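Local coordinates for protein NDP-rhamnosyltransferase (Saccharopolyspora spinosa, PDB 3TSA) that belongs to the GT-B clan of glycosyltransferases, with two domains of parallel sheet flanked by helices, at residues Asn203-Trp211 with Arg273-Leu282; Arg220-Asn231 with Val251-His261. All coordinates share one frame; numbering follows the deposited sequence.

Contact 1: residues Asn203-Trp211 with Arg273-Leu282; sequences NGSGAFPAW and RIAESVPLNL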
loop_
_atom_site.group_PDB
_atom_site.type_symbol
_atom_site.label_atom_id
_atom_site.label_comp_id
_atom_site.label_asym_id
_atom_site.label_seq_id
_atom_site.Cartn_x
_atom_site.Cartn_y
_atom_site.Cartn_z
ATOM N N ASN A 203 -2.692 -6.352 -8.000
ATOM C CA ASN A 203 -3.679 -5.961 -8.983
ATOM C C ASN A 203 -4.673 -4.939 -8.406
ATOM O O ASN A 203 -5.866 -4.946 -8.784
ATOM C CB ASN A 203 -4.479 -7.192 -9.413
ATOM C CG ASN A 203 -3.654 -8.470 -9.482
ATOM O OD1 ASN A 203 -3.942 -9.442 -8.764
ATOM N ND2 ASN A 203 -2.689 -8.501 -10.388
ATOM N N GLY A 204 -4.222 -4.110 -7.466
ATOM C CA GLY A 204 -5.076 -3.059 -6.913
ATOM C C GLY A 204 -5.711 -3.586 -5.632
ATOM O O GLY A 204 -5.517 -4.736 -5.237
ATOM N N SER A 205 -6.513 -2.720 -5.017
ATOM C CA SER A 205 -7.272 -3.109 -3.833
ATOM C C SER A 205 -8.679 -3.589 -4.167
ATOM O O SER A 205 -9.140 -3.430 -5.291
ATOM C CB SER A 205 -7.325 -1.930 -2.915
ATOM O OG SER A 205 -8.182 -0.943 -3.502
ATOM N N GLY A 206 -9.379 -4.187 -3.204
ATOM C CA GLY A 206 -10.711 -4.685 -3.476
ATOM C C GLY A 206 -11.065 -5.796 -2.501
ATOM O O GLY A 206 -10.257 -6.131 -1.608
ATOM N N ALA A 207 -12.212 -6.420 -2.743
ATOM C CA ALA A 207 -12.856 -7.315 -1.786
ATOM C C ALA A 207 -12.847 -8.729 -2.331
ATOM O O ALA A 207 -13.174 -8.945 -3.526
ATOM C CB ALA A 207 -14.300 -6.867 -1.523
ATOM N N PHE A 208 -12.608 -9.677 -1.445
ATOM C CA PHE A 208 -12.579 -11.108 -1.773
ATOM C C PHE A 208 -14.005 -11.574 -2.033
ATOM O O PHE A 208 -14.863 -11.492 -1.124
ATOM C CB PHE A 208 -11.922 -11.861 -0.598
ATOM C CG PHE A 208 -11.971 -13.381 -0.723
ATOM C CD1 PHE A 208 -11.203 -14.038 -1.666
ATOM C CD2 PHE A 208 -12.744 -14.121 0.167
ATOM C CE1 PHE A 208 -11.247 -15.460 -1.776
ATOM C CE2 PHE A 208 -12.780 -15.537 0.118
ATOM C CZ PHE A 208 -12.046 -16.195 -0.904
ATOM N N PRO A 209 -14.303 -12.047 -3.274
ATOM C CA PRO A 209 -15.720 -12.312 -3.544
ATOM C C PRO A 209 -16.100 -13.713 -3.031
ATOM O O PRO A 209 -15.298 -14.636 -3.081
ATOM C CB PRO A 209 -15.799 -12.204 -5.080
ATOM C CG PRO A 209 -14.449 -12.762 -5.558
ATOM C CD PRO A 209 -13.440 -12.262 -4.460
ATOM N N ALA A 210 -17.325 -13.910 -2.555
ATOM C CA ALA A 210 -17.655 -15.269 -2.081
ATOM C C ALA A 210 -17.492 -16.351 -3.178
ATOM O O ALA A 210 -17.091 -17.500 -2.906
ATOM C CB ALA A 210 -19.071 -15.318 -1.466
ATOM N N TRP A 211 -17.836 -15.993 -4.416
ATOM C CA TRP A 211 -17.686 -16.920 -5.521
ATOM C C TRP A 211 -16.228 -17.260 -5.854
ATOM O O TRP A 211 -15.980 -18.135 -6.705
ATOM C CB TRP A 211 -18.422 -16.395 -6.747
ATOM C CG TRP A 211 -17.983 -15.053 -7.200
ATOM C CD1 TRP A 211 -18.597 -13.873 -6.961
ATOM C CD2 TRP A 211 -16.849 -14.751 -8.018
ATOM N NE1 TRP A 211 -17.938 -12.838 -7.580
ATOM C CE2 TRP A 211 -16.866 -13.352 -8.251
ATOM C CE3 TRP A 211 -15.863 -15.523 -8.621
ATOM C CZ2 TRP A 211 -15.883 -12.699 -9.004
ATOM C CZ3 TRP A 211 -14.871 -14.863 -9.354
ATOM C CH2 TRP A 211 -14.886 -13.471 -9.509
ATOM N N ARG A 273 -20.165 -13.719 -15.706
ATOM C CA ARG A 273 -20.287 -12.863 -14.549
ATOM C C ARG A 273 -19.377 -11.661 -14.750
ATOM O O ARG A 273 -18.258 -11.852 -15.198
ATOM C CB ARG A 273 -19.795 -13.594 -13.350
ATOM C CG ARG A 273 -19.616 -12.666 -12.120
ATOM C CD ARG A 273 -18.965 -13.408 -10.972
ATOM N NE ARG A 273 -19.895 -14.391 -10.481
ATOM C CZ ARG A 273 -20.869 -14.128 -9.598
ATOM N NH1 ARG A 273 -21.023 -12.905 -9.086
ATOM N NH2 ARG A 273 -21.688 -15.109 -9.219
ATOM N N ILE A 274 -19.874 -10.448 -14.474
ATOM C CA ILE A 274 -19.069 -9.237 -14.479
ATOM C C ILE A 274 -18.477 -9.059 -13.099
ATOM O O ILE A 274 -19.222 -8.910 -12.125
ATOM C CB ILE A 274 -19.864 -7.959 -14.944
ATOM C CG1 ILE A 274 -20.549 -8.159 -16.347
ATOM C CG2 ILE A 274 -18.907 -6.753 -14.913
ATOM C CD1 ILE A 274 -21.540 -6.998 -16.850
ATOM N N ALA A 275 -17.149 -9.153 -12.974
ATOM C CA ALA A 275 -16.487 -9.015 -11.647
ATOM C C ALA A 275 -16.473 -7.551 -11.239
ATOM O O ALA A 275 -16.158 -6.658 -12.049
ATOM C CB ALA A 275 -15.054 -9.612 -11.634
ATOM N N GLU A 276 -16.815 -7.294 -9.988
ATOM C CA GLU A 276 -17.002 -5.925 -9.511
ATOM C C GLU A 276 -15.705 -5.281 -9.015
ATOM O O GLU A 276 -15.527 -5.150 -7.811
ATOM C CB GLU A 276 -18.055 -5.922 -8.385
ATOM C CG GLU A 276 -19.491 -5.857 -8.872
ATOM C CD GLU A 276 -19.812 -4.512 -9.506
ATOM O OE1 GLU A 276 -20.109 -4.508 -10.730
ATOM O OE2 GLU A 276 -19.691 -3.465 -8.824
ATOM N N SER A 277 -14.800 -4.943 -9.917
ATOM C CA SER A 277 -13.469 -4.322 -9.560
ATOM C C SER A 277 -12.712 -5.223 -8.562
ATOM O O SER A 277 -12.335 -4.810 -7.471
ATOM C CB SER A 277 -13.624 -2.914 -8.985
ATOM O OG SER A 277 -13.930 -2.011 -10.013
ATOM N N VAL A 278 -12.538 -6.483 -8.915
ATOM C CA VAL A 278 -12.015 -7.447 -7.954
ATOM C C VAL A 278 -10.614 -7.826 -8.434
ATOM O O VAL A 278 -10.479 -8.370 -9.522
ATOM C CB VAL A 278 -12.830 -8.794 -7.918
ATOM C CG1 VAL A 278 -12.116 -9.806 -6.921
ATOM C CG2 VAL A 278 -14.284 -8.574 -7.494
ATOM N N PRO A 279 -9.578 -7.570 -7.615
ATOM C CA PRO A 279 -8.182 -7.924 -7.932
ATOM C C PRO A 279 -8.081 -9.386 -8.367
ATOM O O PRO A 279 -8.537 -10.299 -7.643
ATOM C CB PRO A 279 -7.495 -7.760 -6.552
ATOM C CG PRO A 279 -8.175 -6.532 -6.012
ATOM C CD PRO A 279 -9.663 -6.797 -6.359
ATOM N N LEU A 280 -7.465 -9.591 -9.540
ATOM C CA LEU A 280 -7.356 -10.904 -10.114
ATOM C C LEU A 280 -6.895 -11.987 -9.150
ATOM O O LEU A 280 -7.401 -13.097 -9.125
ATOM C CB LEU A 280 -6.338 -10.748 -11.239
ATOM C CG LEU A 280 -6.690 -11.457 -12.481
ATOM C CD1 LEU A 280 -8.027 -10.893 -12.892
ATOM C CD2 LEU A 280 -5.515 -11.186 -13.461
ATOM N N ASN A 281 -5.889 -11.682 -8.356
ATOM C CA ASN A 281 -5.285 -12.688 -7.554
ATOM C C ASN A 281 -6.213 -13.232 -6.483
ATOM O O ASN A 281 -5.994 -14.311 -5.958
ATOM C CB ASN A 281 -3.981 -12.086 -6.953
ATOM C CG ASN A 281 -4.248 -11.147 -5.840
ATOM O OD1 ASN A 281 -4.260 -9.921 -6.014
ATOM N ND2 ASN A 281 -4.470 -11.704 -4.661
ATOM N N LEU A 282 -7.278 -12.503 -6.160
ATOM C CA LEU A 282 -8.227 -12.976 -5.150
ATOM C C LEU A 282 -9.028 -14.205 -5.609
ATOM O O LEU A 282 -9.475 -15.004 -4.767
ATOM C CB LEU A 282 -9.164 -11.824 -4.756
ATOM C CG LEU A 282 -8.446 -10.638 -4.092
ATOM C CD1 LEU A 282 -9.402 -9.483 -3.763
ATOM C CD2 LEU A 282 -7.729 -11.184 -2.806
HETATM O O HOH W 1 -12.339 -2.560 -5.741
HETATM O O HOH W 2 -13.797 -5.109 -4.727
HETATM O O HOH W 3 -17.947 -9.537 -8.400
#

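Contact 2: residues Arg220-Asn231 with Val251-His261; sequences RVCICMGRMVLN and VEAVIAVPPEH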
loop_
_atom_site.group_PDB
_atom_site.type_symbol
_atom_site.label_atom_id
_atom_site.label_comp_id
_atom_site.label_asym_id
_atom_site.label_seq_id
_atom_site.Cartn_x
_atom_site.Cartn_y
_atom_site.Cartn_z
ATOM N N ARG A 220 -14.064 -22.646 -15.541
ATOM C CA ARG A 220 -14.071 -21.211 -15.310
ATOM C C ARG A 220 -12.940 -20.551 -16.116
ATOM O O ARG A 220 -11.757 -20.927 -15.996
ATOM C CB ARG A 220 -13.902 -20.943 -13.808
ATOM C CG ARG A 220 -14.013 -19.491 -13.465
ATOM C CD ARG A 220 -14.196 -19.274 -11.913
ATOM N NE ARG A 220 -15.480 -19.689 -11.381
ATOM C CZ ARG A 220 -15.745 -19.731 -10.078
ATOM N NH1 ARG A 220 -14.801 -19.383 -9.229
ATOM N NH2 ARG A 220 -16.905 -20.145 -9.620
ATOM N N VAL A 221 -13.289 -19.592 -16.967
ATOM C CA VAL A 221 -12.365 -18.891 -17.828
ATOM C C VAL A 221 -12.471 -17.430 -17.430
ATOM O O VAL A 221 -13.568 -16.849 -17.465
ATOM C CB VAL A 221 -12.855 -19.066 -19.290
ATOM C CG1 VAL A 221 -12.081 -18.129 -20.302
ATOM C CG2 VAL A 221 -12.690 -20.538 -19.697
ATOM N N CYS A 222 -11.345 -16.783 -17.065
ATOM C CA CYS A 222 -11.394 -15.356 -16.780
ATOM C C CYS A 222 -10.960 -14.542 -18.022
ATOM O O CYS A 222 -9.875 -14.815 -18.567
ATOM C CB CYS A 222 -10.494 -15.019 -15.583
ATOM S SG CYS A 222 -10.292 -13.246 -15.210
ATOM N N ILE A 223 -11.682 -13.480 -18.347
ATOM C CA ILE A 223 -11.324 -12.548 -19.406
ATOM C C ILE A 223 -10.989 -11.273 -18.689
ATOM O O ILE A 223 -11.842 -10.702 -17.986
ATOM C CB ILE A 223 -12.506 -12.324 -20.412
ATOM C CG1 ILE A 223 -12.831 -13.630 -21.110
ATOM C CG2 ILE A 223 -12.147 -11.154 -21.363
ATOM C CD1 ILE A 223 -14.239 -13.502 -21.834
ATOM N N CYS A 224 -9.715 -10.852 -18.819
ATOM C CA CYS A 224 -9.206 -9.718 -18.060
ATOM C C CYS A 224 -8.386 -8.831 -19.004
ATOM O O CYS A 224 -7.349 -9.289 -19.607
ATOM C CB CYS A 224 -8.373 -10.240 -16.922
ATOM S SG CYS A 224 -7.835 -8.809 -15.886
ATOM N N MET A 225 -8.945 -7.646 -19.250
ATOM C CA MET A 225 -8.353 -6.614 -20.126
ATOM C C MET A 225 -8.401 -5.271 -19.368
ATOM O O MET A 225 -9.443 -4.948 -18.772
ATOM C CB MET A 225 -9.083 -6.554 -21.481
ATOM C CG MET A 225 -8.724 -7.790 -22.238
ATOM S SD MET A 225 -9.655 -7.895 -23.722
ATOM C CE MET A 225 -9.412 -9.645 -24.127
ATOM N N GLY A 226 -7.275 -4.553 -19.329
ATOM C CA GLY A 226 -7.203 -3.266 -18.598
ATOM C C GLY A 226 -7.695 -2.016 -19.341
ATOM O O GLY A 226 -8.059 -2.056 -20.525
ATOM N N ARG A 227 -7.756 -0.915 -18.611
ATOM C CA ARG A 227 -8.154 0.333 -19.148
ATOM C C ARG A 227 -7.283 0.748 -20.319
ATOM O O ARG A 227 -7.793 1.207 -21.361
ATOM C CB ARG A 227 -8.021 1.321 -17.996
ATOM C CG ARG A 227 -8.418 2.728 -18.292
ATOM C CD ARG A 227 -8.482 3.487 -16.990
ATOM N NE ARG A 227 -9.807 3.242 -16.387
ATOM C CZ ARG A 227 -10.044 3.066 -15.087
ATOM N NH1 ARG A 227 -9.043 3.093 -14.236
ATOM N NH2 ARG A 227 -11.302 2.843 -14.648
ATOM N N MET A 228 -5.962 0.671 -20.161
ATOM C CA MET A 228 -5.144 1.288 -21.256
ATOM C C MET A 228 -5.369 0.533 -22.554
ATOM O O MET A 228 -5.496 1.170 -23.578
ATOM C CB MET A 228 -3.625 1.363 -20.984
ATOM C CG MET A 228 -3.110 2.303 -19.919
ATOM S SD MET A 228 -3.346 4.085 -20.068
ATOM C CE MET A 228 -2.506 4.419 -21.656
ATOM N N VAL A 229 -5.356 -0.787 -22.480
ATOM C CA VAL A 229 -5.568 -1.624 -23.658
ATOM C C VAL A 229 -6.929 -1.331 -24.304
ATOM O O VAL A 229 -6.939 -1.013 -25.451
ATOM C CB VAL A 229 -5.392 -3.122 -23.365
ATOM C CG1 VAL A 229 -5.690 -3.951 -24.655
ATOM C CG2 VAL A 229 -3.928 -3.399 -22.928
ATOM N N LEU A 230 -8.024 -1.356 -23.550
ATOM C CA LEU A 230 -9.375 -1.125 -24.118
ATOM C C LEU A 230 -9.617 0.293 -24.579
ATOM O O LEU A 230 -10.378 0.514 -25.530
ATOM C CB LEU A 230 -10.505 -1.604 -23.166
ATOM C CG LEU A 230 -10.455 -3.093 -22.807
ATOM C CD1 LEU A 230 -11.496 -3.351 -21.704
ATOM C CD2 LEU A 230 -10.743 -3.889 -24.123
ATOM N N ASN A 231 -9.005 1.265 -23.877
ATOM C CA ASN A 231 -8.965 2.646 -24.386
ATOM C C ASN A 231 -8.364 2.686 -25.776
ATOM O O ASN A 231 -8.781 3.457 -26.636
ATOM C CB ASN A 231 -8.215 3.592 -23.427
ATOM C CG ASN A 231 -9.081 3.967 -22.223
ATOM O OD1 ASN A 231 -10.246 3.596 -22.183
ATOM N ND2 ASN A 231 -8.504 4.692 -21.235
ATOM N N VAL A 251 -18.415 -23.743 -20.230
ATOM C CA VAL A 251 -17.641 -22.593 -19.731
ATOM C C VAL A 251 -18.465 -21.631 -18.909
ATOM O O VAL A 251 -19.659 -21.361 -19.234
ATOM C CB VAL A 251 -16.905 -21.796 -20.921
ATOM C CG1 VAL A 251 -16.417 -20.391 -20.434
ATOM C CG2 VAL A 251 -15.803 -22.628 -21.530
ATOM N N GLU A 252 -17.881 -21.165 -17.804
ATOM C CA GLU A 252 -18.363 -20.022 -17.083
ATOM C C GLU A 252 -17.317 -18.919 -17.293
ATOM O O GLU A 252 -16.221 -19.102 -16.897
ATOM C CB GLU A 252 -18.361 -20.373 -15.580
ATOM C CG GLU A 252 -18.862 -19.235 -14.783
ATOM C CD GLU A 252 -19.031 -19.628 -13.328
ATOM O OE1 GLU A 252 -19.911 -20.531 -13.063
ATOM O OE2 GLU A 252 -18.292 -19.040 -12.492
ATOM N N ALA A 253 -17.714 -17.783 -17.839
ATOM C CA ALA A 253 -16.795 -16.641 -18.132
ATOM C C ALA A 253 -16.790 -15.651 -16.984
ATOM O O ALA A 253 -17.857 -15.212 -16.565
ATOM C CB ALA A 253 -17.234 -15.950 -19.445
ATOM N N VAL A 254 -15.641 -15.364 -16.353
ATOM C CA VAL A 254 -15.613 -14.311 -15.321
ATOM C C VAL A 254 -14.979 -13.121 -15.992
ATOM O O VAL A 254 -13.840 -13.220 -16.439
ATOM C CB VAL A 254 -14.794 -14.709 -14.019
ATOM C CG1 VAL A 254 -14.610 -13.516 -13.063
ATOM C CG2 VAL A 254 -15.458 -15.878 -13.285
ATOM N N ILE A 255 -15.713 -12.013 -16.097
ATOM C CA ILE A 255 -15.233 -10.889 -16.948
ATOM C C ILE A 255 -14.757 -9.770 -16.048
ATOM O O ILE A 255 -15.526 -9.207 -15.223
ATOM C CB ILE A 255 -16.325 -10.373 -17.923
ATOM C CG1 ILE A 255 -16.707 -11.440 -18.928
ATOM C CG2 ILE A 255 -15.785 -9.249 -18.767
ATOM C CD1 ILE A 255 -18.130 -11.269 -19.479
ATOM N N ALA A 256 -13.452 -9.475 -16.166
ATOM C CA ALA A 256 -12.770 -8.487 -15.317
ATOM C C ALA A 256 -12.283 -7.313 -16.196
ATOM O O ALA A 256 -11.213 -7.421 -16.829
ATOM C CB ALA A 256 -11.590 -9.145 -14.537
ATOM N N VAL A 257 -13.081 -6.243 -16.318
ATOM C CA VAL A 257 -12.701 -5.065 -17.117
ATOM C C VAL A 257 -13.012 -3.845 -16.266
ATOM O O VAL A 257 -13.768 -4.003 -15.306
ATOM C CB VAL A 257 -13.399 -4.991 -18.493
ATOM C CG1 VAL A 257 -13.099 -6.282 -19.285
ATOM C CG2 VAL A 257 -14.892 -4.691 -18.354
ATOM N N PRO A 258 -12.437 -2.663 -16.586
ATOM C CA PRO A 258 -12.634 -1.448 -15.783
ATOM C C PRO A 258 -14.075 -1.026 -15.803
ATOM O O PRO A 258 -14.764 -1.284 -16.803
ATOM C CB PRO A 258 -11.826 -0.399 -16.566
ATOM C CG PRO A 258 -10.720 -1.230 -17.160
ATOM C CD PRO A 258 -11.467 -2.409 -17.669
ATOM N N PRO A 259 -14.533 -0.321 -14.759
ATOM C CA PRO A 259 -15.926 0.088 -14.660
ATOM C C PRO A 259 -16.484 0.749 -15.939
ATOM O O PRO A 259 -17.584 0.365 -16.410
ATOM C CB PRO A 259 -15.914 1.120 -13.511
ATOM C CG PRO A 259 -14.727 0.810 -12.697
ATOM C CD PRO A 259 -13.697 0.203 -13.655
ATOM N N GLU A 260 -15.748 1.701 -16.519
ATOM C CA GLU A 260 -16.292 2.394 -17.737
ATOM C C GLU A 260 -16.400 1.518 -18.997
ATOM O O GLU A 260 -17.108 1.864 -19.943
ATOM C CB GLU A 260 -15.554 3.693 -18.039
ATOM C CG GLU A 260 -14.180 3.501 -18.657
ATOM C CD GLU A 260 -13.080 3.160 -17.638
ATOM O OE1 GLU A 260 -13.319 2.981 -16.396
ATOM O OE2 GLU A 260 -11.943 3.059 -18.127
ATOM N N HIS A 261 -15.732 0.365 -18.999
ATOM C CA HIS A 261 -15.849 -0.566 -20.123
ATOM C C HIS A 261 -16.923 -1.651 -19.950
ATOM O O HIS A 261 -17.102 -2.484 -20.836
ATOM C CB HIS A 261 -14.476 -1.189 -20.462
ATOM C CG HIS A 261 -13.430 -0.180 -20.841
ATOM N ND1 HIS A 261 -13.445 0.495 -22.041
ATOM C CD2 HIS A 261 -12.298 0.219 -20.200
ATOM C CE1 HIS A 261 -12.409 1.321 -22.094
ATOM N NE2 HIS A 261 -11.690 1.163 -21.000
#

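Contact 1: residues Asn203-Trp211 with Arg273-Leu282
Asn-203 and Pro-279 come within 5.0 Å (CA to CA), and Gly-206 and Val-278 within 5.4 Å. Segment 203-211 is a linker over the loop that follows strand 272-274, the outermost strand of the second GT-B sheet. A single direct hydrogen bond between the segments is clear: Asn-281 N to Asn-203 OD1, 3.0 Å, with the donor tilted 34° from the amide carbonyl plane. Pro-279 fits against the bend of 204-206, its CG 3.3 Å from Gly-204 O. Gly-206 has no CB, and its CA sits near Pro-279 CD. Water 2 links Ala-207 N to Ser-277 O. The Phe-208 ring turns an edge to Leu-282 O and meets Trp-113 of the second subunit edge-to-face. Gly-206 and Ala-207 pair with a strand of that subunit and carry its sheet across the interface. At the far end the Trp-211 indole lies between Pro-209 CG on one face and Arg-273 on the other. Arg-273 is bent at chi3 (-68°), which lays its guanidinium on the indole in a cation-pi stack, planes 22° apart. Arg-273 CD adds a CH-pi contact, 3.7 Å from the centroid of the Trp-211 five-membered ring.

Contact 2: residues Arg220-Asn231 with Val251-His261
Arg-227, at the start of its helix, has CG anti to the backbone N (chi1 -179°) and bends at chi3, while Glu-260 folds at chi2 (-80°); the two side chains meet at about a right angle. The grip is side-on and nearly coplanar. Arg-227 NE reaches Glu-260 OE2 at 2.8 Å, and Arg-227 NH2 reaches Glu-260 OE1 at 2.7 Å on its syn lone pair. Both bonds are almost straight, so the salt bridge fixes the rotation of both groups. Pro-258 packs against the start of the helix, its CG 3.3 Å from Arg-227 N. Leu-230 CB sits over the centre of the His-261 ring, 3.6 Å from the centroid, while Asn-231 OD1 lies at the ring edge. Before these turns in the chain, strands 220-224 and 251-256 run parallel. Four regular backbone bonds join them, from Val-221 N to Glu-252 O at 3.0 Å through to Ala-256 N to Ile-223 O at 2.7 Å; a weaker one follows from Met-225 N to Ala-256 O. Arg-220 and Glu-252 lie side by side in a salt bridge, whose NE-OE2 bond is weak; Arg-220 NH1 also bonds Thr-286 and Trp-211 O. Ile-223 and Ile-255 face helix 236-246, and Cys-222 and Val-254 face the other way. Gly-226 is the helix N-cap. Parallel neighbours joined through helices are characteristic of a beta-alpha-beta crossover in the Rossmann-like second domain of a GT-B protein.

In the fold
Contact 2 is the more buried, though its Arg-227 and Glu-260 end is exposed. It joins two neighbouring strands by regular backbone bonds, with salt bridges near its ends. Contact 1 lies farther out, at the sheet edge, and relies on prolines, waters and a stacked arginine; it also reaches the second subunit, which contact 2 does not. The two share one sheet. Strand 251-256 of contact 2 pairs with strand 272-274 of contact 1, where Arg-273 O lies 2.7 Å from Ile-255 N, probably a hydrogen bond. Trp-211 of 203-211, with CH2 3.6 Å from Val-254 CG1, and Leu-280 of 273-282 thus pack on the sheet face that bears Val-254 and Cys-224.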